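Local coordinates for protein 2-aminomuconic 6-semialdehyde dehydrogenase (Pseudomonas sp., PDB 7BZV) that probably catalyses the NAD+-dependent oxidation of 2-aminomuconic 6-semialdehyde to 2-aminomuconate in the breakdown of 2-aminophenol, working as a tetramer, at residues B[159-164]-B[187-192]. Residues are numbered along the deposited sequence; the frame is centred on the assembly and turned at random.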
loop_
_atom_site.group_PDB
_atom_site.type_symbol
_atom_site.label_atom_id
_atom_site.label_comp_id
_atom_site.label_asym_id
_atom_site.label_seq_id
_atom_site.Cartn_x
_atom_site.Cartn_y
_atom_site.Cartn_z
ATOM N N LEU B 159 9.110 -10.088 24.423
ATOM C CA LEU B 159 7.891 -10.698 23.874
ATOM C C LEU B 159 6.625 -10.171 24.539
ATOM O O LEU B 159 5.565 -10.123 23.902
ATOM C CB LEU B 159 7.945 -12.221 24.000
ATOM C CG LEU B 159 8.944 -12.843 23.005
ATOM C CD1 LEU B 159 9.091 -14.359 23.203
ATOM C CD2 LEU B 159 8.572 -12.511 21.558
ATOM N N LEU B 160 6.696 -9.775 25.809
ATOM C CA LEU B 160 5.574 -9.063 26.406
ATOM C C LEU B 160 5.264 -7.780 25.649
ATOM O O LEU B 160 4.112 -7.560 25.240
ATOM C CB LEU B 160 5.864 -8.774 27.878
ATOM C CG LEU B 160 4.833 -7.918 28.616
ATOM C CD1 LEU B 160 3.457 -8.581 28.553
ATOM C CD2 LEU B 160 5.240 -7.667 30.082
ATOM N N THR B 161 6.254 -6.887 25.482
ATOM C CA THR B 161 5.929 -5.629 24.828
ATOM C C THR B 161 5.631 -5.820 23.334
ATOM O O THR B 161 4.962 -4.972 22.736
ATOM C CB THR B 161 7.035 -4.578 25.022
ATOM O OG1 THR B 161 8.241 -5.004 24.381
ATOM C CG2 THR B 161 7.290 -4.337 26.513
ATOM N N TRP B 162 6.126 -6.889 22.717
ATOM C CA TRP B 162 5.782 -7.185 21.325
ATOM C C TRP B 162 4.276 -7.365 21.129
ATOM O O TRP B 162 3.754 -7.065 20.048
ATOM C CB TRP B 162 6.531 -8.443 20.917
ATOM C CG TRP B 162 6.219 -9.069 19.627
ATOM C CD1 TRP B 162 5.703 -10.326 19.429
ATOM C CD2 TRP B 162 6.396 -8.499 18.341
ATOM N NE1 TRP B 162 5.555 -10.560 18.077
ATOM C CE2 TRP B 162 5.973 -9.456 17.390
ATOM C CE3 TRP B 162 6.872 -7.267 17.889
ATOM C CZ2 TRP B 162 6.026 -9.216 15.996
ATOM C CZ3 TRP B 162 6.891 -7.020 16.513
ATOM C CH2 TRP B 162 6.491 -7.991 15.594
ATOM N N LYS B 163 3.574 -7.857 22.151
ATOM C CA LYS B 163 2.113 -7.991 22.145
ATOM C C LYS B 163 1.432 -6.756 22.723
ATOM O O LYS B 163 0.460 -6.268 22.144
ATOM C CB LYS B 163 1.669 -9.224 22.953
ATOM C CG LYS B 163 2.382 -10.537 22.604
ATOM C CD LYS B 163 2.444 -10.774 21.092
ATOM C CE LYS B 163 3.081 -12.132 20.720
ATOM N NZ LYS B 163 2.477 -13.317 21.402
ATOM N N VAL B 164 1.926 -6.235 23.851
ATOM C CA VAL B 164 1.230 -5.148 24.535
ATOM C C VAL B 164 1.258 -3.888 23.689
ATOM O O VAL B 164 0.277 -3.143 23.632
ATOM C CB VAL B 164 1.845 -4.904 25.928
ATOM C CG1 VAL B 164 1.340 -3.611 26.540
ATOM C CG2 VAL B 164 1.576 -6.090 26.862
ATOM N N THR B 187 5.940 -6.740 36.040
ATOM C CA THR B 187 5.508 -5.893 37.143
ATOM C C THR B 187 6.075 -4.481 37.012
ATOM O O THR B 187 5.369 -3.506 37.284
ATOM C CB THR B 187 5.910 -6.538 38.477
ATOM O OG1 THR B 187 5.422 -7.886 38.485
ATOM C CG2 THR B 187 5.326 -5.762 39.649
ATOM N N LEU B 188 7.338 -4.340 36.589
ATOM C CA LEU B 188 7.868 -2.995 36.355
ATOM C C LEU B 188 7.116 -2.298 35.221
ATOM O O LEU B 188 6.876 -1.082 35.265
ATOM C CB LEU B 188 9.352 -3.057 36.030
ATOM C CG LEU B 188 10.240 -3.580 37.169
ATOM C CD1 LEU B 188 11.696 -3.647 36.758
ATOM C CD2 LEU B 188 10.092 -2.725 38.417
ATOM N N LEU B 189 6.690 -3.053 34.220
ATOM C CA LEU B 189 5.920 -2.421 33.157
ATOM C C LEU B 189 4.621 -1.835 33.704
ATOM O O LEU B 189 4.241 -0.709 33.359
ATOM C CB LEU B 189 5.661 -3.412 32.036
ATOM C CG LEU B 189 4.991 -2.776 30.788
ATOM C CD1 LEU B 189 5.833 -1.686 30.172
ATOM C CD2 LEU B 189 4.687 -3.863 29.714
ATOM N N ALA B 190 3.947 -2.561 34.593
ATOM C CA ALA B 190 2.757 -2.001 35.232
ATOM C C ALA B 190 3.081 -0.731 36.014
ATOM O O ALA B 190 2.310 0.241 35.983
ATOM C CB ALA B 190 2.108 -3.046 36.140
ATOM N N GLU B 191 4.211 -0.714 36.727
ATOM C CA GLU B 191 4.609 0.514 37.410
ATOM C C GLU B 191 4.750 1.654 36.413
ATOM O O GLU B 191 4.323 2.782 36.678
ATOM C CB GLU B 191 5.914 0.299 38.182
ATOM C CG GLU B 191 5.784 -0.722 39.319
ATOM C CD GLU B 191 7.056 -0.858 40.171
ATOM O OE1 GLU B 191 8.025 -0.099 39.964
ATOM O OE2 GLU B 191 7.082 -1.727 41.063
ATOM N N VAL B 192 5.308 1.369 35.242
ATOM C CA VAL B 192 5.465 2.404 34.226
ATOM C C VAL B 192 4.108 2.892 33.740
ATOM O O VAL B 192 3.878 4.104 33.595
ATOM C CB VAL B 192 6.322 1.876 33.064
ATOM C CG1 VAL B 192 6.242 2.837 31.858
ATOM C CG2 VAL B 192 7.731 1.700 33.508
#
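Leu189 of helix 184-196 packs its end against Leu160 and Thr161 of helix 156-169, all three residues buried, and it supplies almost all that the segment 187-192 gives to the contact. Ahead of it in the sequence, Thr187 points away from the segment 159-164. In Leu189 itself CG is anti to the backbone N (chi1 -173°), and chi2 of 60° sets CD2 anti to CA, which makes this methyl the leading one toward helix 156-169. It meets CD2 of Leu160 at 3.9 Å, the two leucines approaching tip to tip. Leu160 repeats these torsions (chi1 175°), its CD2 likewise leading, and the side chains touch through equivalent atoms. The same Leu189 CD2 lies 4.2 Å from CG2 of Thr161, which comes at it obliquely. Only the methyl of Thr161 is used here; OG1 turns to Asn109 ND2 and Gly106 O, so its polar end is satisfied in helix 95-119. Val164 flanks the contact a little farther off, its CG1 4.6 Å from Leu189 CD2. The interface is entirely apolar and small, burying 127 Å² in all, and the backbones stay well apart, with 8.9 Å between CA of Thr161 and CA of Leu189. Phe110 of helix 95-119 touches Thr161, Val164 and Leu189, while Phe203 of strand 203-205 packs on Val164 and Leu189. Helices 156-169 and 184-196 precede and follow strand 173-177, whose parallel neighbours in the sheet are strands 134-150 and 203-205, an arrangement consistent with the Rossmann-like cofactor-binding domain of aldehyde dehydrogenases.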